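Side-chain contacts in cysteine protease (Listeria monocytogenes, PDB 5HU4), which cleaves the C-terminal sorting signal of surface proteins and attaches them covalently to the cell wall through a thioester-linked intermediate: residues D69-T74 with I106-C111; E77-Y82 with K140-K145. All coordinates share one frame; numbering follows the deposited sequence.

Contact 1: residues D69-T74 with I106-C111; sequences DKIYLT and ITLITC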
loop_
_atom_site.group_PDB
_atom_site.type_symbol
_atom_site.label_atom_id
_atom_site.label_comp_id
_atom_site.label_asym_id
_atom_site.label_seq_id
_atom_site.Cartn_x
_atom_site.Cartn_y
_atom_site.Cartn_z
ATOM N N ASP A 69 -13.138 0.854 -1.132
ATOM C CA ASP A 69 -12.641 0.175 0.058
ATOM C C ASP A 69 -11.679 1.078 0.817
ATOM O O ASP A 69 -11.031 1.945 0.230
ATOM C CB ASP A 69 -11.948 -1.137 -0.312
ATOM C CG ASP A 69 -12.907 -2.168 -0.870
ATOM O OD1 ASP A 69 -14.127 -2.037 -0.638
ATOM O OD2 ASP A 69 -12.438 -3.112 -1.541
ATOM N N LYS A 70 -11.587 0.871 2.125
ATOM C CA LYS A 70 -10.696 1.668 2.955
ATOM C C LYS A 70 -9.288 1.087 2.968
ATOM O O LYS A 70 -9.107 -0.133 3.008
ATOM C CB LYS A 70 -11.231 1.760 4.386
ATOM C CG LYS A 70 -12.672 2.236 4.495
ATOM C CD LYS A 70 -12.873 3.588 3.832
ATOM C CE LYS A 70 -14.160 4.240 4.311
ATOM N NZ LYS A 70 -14.877 4.940 3.208
ATOM N N ILE A 71 -8.293 1.967 2.924
ATOM C CA ILE A 71 -6.906 1.570 3.119
ATOM C C ILE A 71 -6.365 2.274 4.355
ATOM O O ILE A 71 -6.444 3.499 4.464
ATOM C CB ILE A 71 -6.025 1.908 1.905
ATOM C CG1 ILE A 71 -6.592 1.274 0.635
ATOM C CG2 ILE A 71 -4.596 1.441 2.138
ATOM C CD1 ILE A 71 -5.874 1.698 -0.627
ATOM N N TYR A 72 -5.826 1.500 5.289
ATOM C CA TYR A 72 -5.316 2.069 6.527
ATOM C C TYR A 72 -3.796 2.042 6.567
ATOM O O TYR A 72 -3.171 1.021 6.292
ATOM C CB TYR A 72 -5.900 1.330 7.730
ATOM C CG TYR A 72 -7.401 1.455 7.815
ATOM C CD1 TYR A 72 -7.991 2.553 8.425
ATOM C CD2 TYR A 72 -8.231 0.483 7.273
ATOM C CE1 TYR A 72 -9.364 2.676 8.499
ATOM C CE2 TYR A 72 -9.605 0.597 7.343
ATOM C CZ TYR A 72 -10.165 1.698 7.956
ATOM O OH TYR A 72 -11.534 1.817 8.031
ATOM N N LEU A 73 -3.216 3.187 6.908
ATOM C CA LEU A 73 -1.773 3.352 6.940
ATOM C C LEU A 73 -1.370 4.025 8.245
ATOM O O LEU A 73 -2.049 4.943 8.707
ATOM C CB LEU A 73 -1.310 4.179 5.740
ATOM C CG LEU A 73 0.185 4.429 5.544
ATOM C CD1 LEU A 73 0.917 3.132 5.237
ATOM C CD2 LEU A 73 0.401 5.452 4.438
ATOM N N THR A 74 -0.275 3.571 8.847
ATOM C CA THR A 74 0.174 4.162 10.102
ATOM C C THR A 74 1.694 4.178 10.242
ATOM O O THR A 74 2.394 3.305 9.727
ATOM C CB THR A 74 -0.431 3.425 11.319
ATOM O OG1 THR A 74 -0.136 4.154 12.518
ATOM C CG2 THR A 74 0.125 2.011 11.434
ATOM N N ILE A 106 -2.771 7.559 -1.597
ATOM C CA ILE A 106 -1.921 6.382 -1.493
ATOM C C ILE A 106 -1.998 5.600 -2.803
ATOM O O ILE A 106 -3.051 5.536 -3.440
ATOM C CB ILE A 106 -2.319 5.485 -0.295
ATOM C CG1 ILE A 106 -1.249 4.421 -0.035
ATOM C CG2 ILE A 106 -3.687 4.850 -0.512
ATOM C CD1 ILE A 106 -1.536 3.545 1.166
ATOM N N THR A 107 -0.873 5.030 -3.218
ATOM C CA THR A 107 -0.812 4.305 -4.481
ATOM C C THR A 107 -0.234 2.909 -4.291
ATOM O O THR A 107 0.967 2.746 -4.083
ATOM C CB THR A 107 0.030 5.066 -5.524
ATOM O OG1 THR A 107 -0.487 6.394 -5.681
ATOM C CG2 THR A 107 -0.004 4.349 -6.863
ATOM N N LEU A 108 -1.098 1.902 -4.364
ATOM C CA LEU A 108 -0.678 0.519 -4.183
ATOM C C LEU A 108 -0.344 -0.124 -5.525
ATOM O O LEU A 108 -1.152 -0.100 -6.453
ATOM C CB LEU A 108 -1.764 -0.284 -3.464
ATOM C CG LEU A 108 -2.267 0.314 -2.148
ATOM C CD1 LEU A 108 -3.151 -0.677 -1.409
ATOM C CD2 LEU A 108 -1.097 0.752 -1.280
ATOM N N ILE A 109 0.852 -0.698 -5.620
ATOM C CA ILE A 109 1.327 -1.259 -6.879
ATOM C C ILE A 109 1.771 -2.710 -6.733
ATOM O O ILE A 109 2.571 -3.043 -5.857
ATOM C CB ILE A 109 2.501 -0.436 -7.449
ATOM C CG1 ILE A 109 2.114 1.039 -7.565
ATOM C CG2 ILE A 109 2.934 -0.988 -8.801
ATOM C CD1 ILE A 109 3.210 1.917 -8.118
ATOM N N THR A 110 1.243 -3.570 -7.599
ATOM C CA THR A 110 1.643 -4.970 -7.636
ATOM C C THR A 110 1.558 -5.510 -9.059
ATOM O O THR A 110 0.897 -4.923 -9.916
ATOM C CB THR A 110 0.771 -5.838 -6.707
ATOM O OG1 THR A 110 1.397 -7.113 -6.510
ATOM C CG2 THR A 110 -0.619 -6.037 -7.295
ATOM N N CYS A 111 2.239 -6.623 -9.309
ATOM C CA CYS A 111 2.165 -7.279 -10.608
ATOM C C CYS A 111 0.772 -7.866 -10.800
ATOM O O CYS A 111 0.133 -8.281 -9.833
ATOM C CB CYS A 111 3.232 -8.369 -10.729
ATOM S SG CYS A 111 4.906 -7.829 -10.306
#
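Ile-71 meets Ile-106 and Leu-108 through its methyl groups, and Ile-106 is covered almost as fully. CD1 of Ile-71 lies 3.7 Å from CD1 of Leu-108, the two side chains reaching toward each other tip to tip. The same Ile-71 CD1 is 3.8 Å from CG2 of Ile-106, so one methyl serves two neighbours. With CG1 beside the backbone N, the extended CG1-CD1 arm (chi2 173°) carries CD1 as far as Leu-108. The other branch of Ile-71 is engaged as well: its CG2 sits 3.8 Å from Ile-106 CD1, and the two isoleucines cross obliquely, each offering both of its methyls. Ile-106 can do this because its long branch stands opposite the backbone N (chi1 -168°), while CG2 takes the crowded position between N and the carbonyl carbon. Leu-73 adds a looser touch, its CD2 at 4.3 Å from Ile-106 CD1.

No hydrogen bond joins the two strands. They run at 102° to each other, with short-segment axes 9.8 Å apart, and meet through side chains across the interior of the closed beta-barrel of the sortase fold; the centre of the contact is about 3 Å from that of the chain. Ile-7 of strand 3-9 touches all four residues, and Leu-47 of strand 44-48 packs on Ile-106 and Leu-108.

Further out, backbone bonds to Tyr-82 and Tyr-80 fix Ile-71 and Leu-73 in the sheet. Tyr-72, between them, points away from strand 106-111. On that strand Thr-107 OG1 is hydrogen-bonded to Asn-44 OD1 and Thr-110 OG1 to Gly-49 O. The strand then ends at Cys-111, expected to carry the acyl-thioester intermediate and well away from this packing.

Contact 2: residues E77-Y82 with K140-K145; sequences ENLYEY and KYFPSK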
loop_
_atom_site.group_PDB
_atom_site.type_symbol
_atom_site.label_atom_id
_atom_site.label_comp_id
_atom_site.label_asym_id
_atom_site.label_seq_id
_atom_site.Cartn_x
_atom_site.Cartn_y
_atom_site.Cartn_z
ATOM N N GLU A 77 2.200 6.640 14.920
ATOM C CA GLU A 77 1.903 7.904 15.583
ATOM C C GLU A 77 0.519 8.375 15.150
ATOM O O GLU A 77 -0.296 8.795 15.973
ATOM C CB GLU A 77 2.958 8.964 15.259
ATOM C CG GLU A 77 4.345 8.656 15.805
ATOM C CD GLU A 77 4.367 8.496 17.315
ATOM O OE1 GLU A 77 3.633 9.235 18.004
ATOM O OE2 GLU A 77 5.121 7.632 17.814
ATOM N N ASN A 78 0.259 8.287 13.850
ATOM C CA ASN A 78 -1.032 8.672 13.293
ATOM C C ASN A 78 -1.657 7.560 12.460
ATOM O O ASN A 78 -0.953 6.749 11.857
ATOM C CB ASN A 78 -0.889 9.931 12.438
ATOM C CG ASN A 78 -0.669 11.176 13.266
ATOM O OD1 ASN A 78 -1.339 11.388 14.276
ATOM N ND2 ASN A 78 0.270 12.012 12.841
ATOM N N LEU A 79 -2.986 7.530 12.435
ATOM C CA LEU A 79 -3.716 6.611 11.575
ATOM C C LEU A 79 -4.225 7.353 10.346
ATOM O O LEU A 79 -5.042 8.266 10.458
ATOM C CB LEU A 79 -4.878 5.965 12.330
ATOM C CG LEU A 79 -5.870 5.151 11.499
ATOM C CD1 LEU A 79 -5.167 3.995 10.806
ATOM C CD2 LEU A 79 -7.006 4.641 12.373
ATOM N N TYR A 80 -3.731 6.962 9.175
ATOM C CA TYR A 80 -4.116 7.615 7.930
ATOM C C TYR A 80 -5.110 6.758 7.155
ATOM O O TYR A 80 -4.782 5.653 6.721
ATOM C CB TYR A 80 -2.884 7.906 7.072
ATOM C CG TYR A 80 -1.797 8.657 7.806
ATOM C CD1 TYR A 80 -0.779 7.978 8.465
ATOM C CD2 TYR A 80 -1.792 10.045 7.848
ATOM C CE1 TYR A 80 0.216 8.663 9.138
ATOM C CE2 TYR A 80 -0.802 10.738 8.520
ATOM C CZ TYR A 80 0.200 10.041 9.162
ATOM O OH TYR A 80 1.188 10.724 9.833
ATOM N N GLU A 81 -6.323 7.273 6.983
ATOM C CA GLU A 81 -7.374 6.529 6.301
ATOM C C GLU A 81 -7.582 7.015 4.873
ATOM O O GLU A 81 -7.928 8.175 4.641
ATOM C CB GLU A 81 -8.687 6.623 7.082
ATOM C CG GLU A 81 -9.877 5.995 6.372
ATOM C CD GLU A 81 -11.096 5.877 7.269
ATOM O OE1 GLU A 81 -10.977 6.168 8.478
ATOM O OE2 GLU A 81 -12.172 5.493 6.764
ATOM N N TYR A 82 -7.366 6.116 3.918
ATOM C CA TYR A 82 -7.606 6.411 2.512
ATOM C C TYR A 82 -8.835 5.658 2.013
ATOM O O TYR A 82 -9.250 4.665 2.612
ATOM C CB TYR A 82 -6.388 6.043 1.661
ATOM C CG TYR A 82 -5.116 6.786 2.011
ATOM C CD1 TYR A 82 -4.316 6.375 3.070
ATOM C CD2 TYR A 82 -4.705 7.885 1.268
ATOM C CE1 TYR A 82 -3.149 7.046 3.386
ATOM C CE2 TYR A 82 -3.540 8.562 1.577
ATOM C CZ TYR A 82 -2.766 8.138 2.637
ATOM O OH TYR A 82 -1.606 8.809 2.947
ATOM N N LYS A 140 -7.379 -2.737 16.078
ATOM C CA LYS A 140 -8.551 -2.943 15.235
ATOM C C LYS A 140 -8.170 -3.074 13.766
ATOM O O LYS A 140 -8.604 -4.003 13.084
ATOM C CB LYS A 140 -9.554 -1.801 15.406
ATOM C CG LYS A 140 -10.963 -2.160 14.958
ATOM C CD LYS A 140 -11.785 -0.929 14.617
ATOM C CE LYS A 140 -13.215 -1.314 14.271
ATOM N NZ LYS A 140 -13.268 -2.527 13.409
ATOM N N TYR A 141 -7.355 -2.143 13.280
ATOM C CA TYR A 141 -7.023 -2.094 11.861
ATOM C C TYR A 141 -5.699 -2.777 11.541
ATOM O O TYR A 141 -5.504 -3.269 10.432
ATOM C CB TYR A 141 -6.997 -0.645 11.376
ATOM C CG TYR A 141 -8.348 0.022 11.452
ATOM C CD1 TYR A 141 -9.420 -0.463 10.714
ATOM C CD2 TYR A 141 -8.557 1.131 12.260
ATOM C CE1 TYR A 141 -10.662 0.136 10.780
ATOM C CE2 TYR A 141 -9.796 1.739 12.329
ATOM C CZ TYR A 141 -10.845 1.237 11.586
ATOM O OH TYR A 141 -12.082 1.835 11.649
ATOM N N PHE A 142 -4.794 -2.823 12.511
ATOM C CA PHE A 142 -3.535 -3.534 12.325
ATOM C C PHE A 142 -3.352 -4.623 13.382
ATOM O O PHE A 142 -2.457 -4.525 14.220
ATOM C CB PHE A 142 -2.362 -2.551 12.371
ATOM C CG PHE A 142 -2.559 -1.339 11.509
ATOM C CD1 PHE A 142 -2.296 -1.391 10.150
ATOM C CD2 PHE A 142 -3.017 -0.150 12.053
ATOM C CE1 PHE A 142 -2.481 -0.281 9.352
ATOM C CE2 PHE A 142 -3.205 0.964 11.260
ATOM C CZ PHE A 142 -2.936 0.898 9.908
ATOM N N PRO A 143 -4.202 -5.667 13.349
ATOM C CA PRO A 143 -4.188 -6.663 14.424
ATOM C C PRO A 143 -3.096 -7.710 14.242
ATOM O O PRO A 143 -2.543 -7.854 13.146
ATOM C CB PRO A 143 -5.573 -7.295 14.319
ATOM C CG PRO A 143 -5.867 -7.240 12.862
ATOM C CD PRO A 143 -5.255 -5.955 12.359
ATOM N N SER A 144 -2.704 -8.403 15.290
ATOM C CA SER A 144 -1.499 -9.207 15.276
ATOM C C SER A 144 -1.475 -10.529 14.518
ATOM O O SER A 144 -2.358 -10.879 13.789
ATOM C CB SER A 144 -1.026 -9.460 16.716
ATOM O OG SER A 144 0.040 -8.641 17.095
ATOM N N LYS A 145 -0.374 -11.228 14.720
ATOM C CA LYS A 145 -0.154 -12.625 14.365
ATOM C C LYS A 145 -1.318 -13.368 13.777
ATOM O O LYS A 145 -1.119 -14.359 13.101
ATOM C CB LYS A 145 0.372 -13.375 15.561
#
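Leu-79, in the strand beginning at residue 78, and Tyr-141, in the last turn of helix 135-141, hold their CA atoms 9.3 Å apart, and Phe-142 leaves the helical path with psi 66°. The contact sets the last residue of the C-terminal helix, and the residue that follows it, against strand 78-91 of the sortase beta-barrel.

Leu-79 reaches across with both methyls, one for each aromatic ring. Its CG stands opposite the backbone N (chi1 170°), which sends the fork out toward the helix end. CD1 of Leu-79 meets the edge of the Phe-142 ring, close to the ring plane, at 3.6 Å from CE2. The neighbouring CZ of Phe-142 is 3.9 Å from that CD1, so the methyl sits beside the CE2-CZ side of the ring. The second methyl, CD2 of Leu-79, approaches the Tyr-141 ring obliquely, 3.8 Å from CD2 of the tyrosine, and here the side chains cross at about a right angle.

Neighbours set the rings in place. Tyr-141 stacks with the ring of Tyr-72, and Phe-142 packs on Thr-74, Ser-6 and Ala-8, so the chain end also covers strands 70-74 and 3-9. A backbone bond of Leu-79 with Glu-131 ties the strand to its other neighbour, 119-132, and the side chain of Leu-79 also touches Leu-133, in the loop after that strand.

The two aromatic residues also touch one another: CB of Tyr-141 lies 4.0 Å above one face of the Phe-142 ring, offset toward the rim. Likewise, CD of Lys-140 rests 3.8 Å above a face of the Tyr-141 ring, again toward its rim.

Overall arrangement
Contacts 1 and 2 have centres about 12 Å apart and share one sheet, in which strands 70-74 and 78-91 are antiparallel neighbours. Along the chain their segments alternate: 69-74, 77-82, 106-111, then 140-145. Contact 1 lies inside the barrel and joins strand 70-74 to the strand that ends in Cys-111; contact 2 lies nearer the periphery, where the C-terminal helix and tail cover the strand pair. The two are physically linked, since Leu-73 O is 2.7 Å from Tyr-80 N, probably hydrogen-bonded, and Tyr-72 O packs against Phe-142 CE1. The strand pair thus has barrel interior on one side and the chain's end on the other, with both contacts away from the active site.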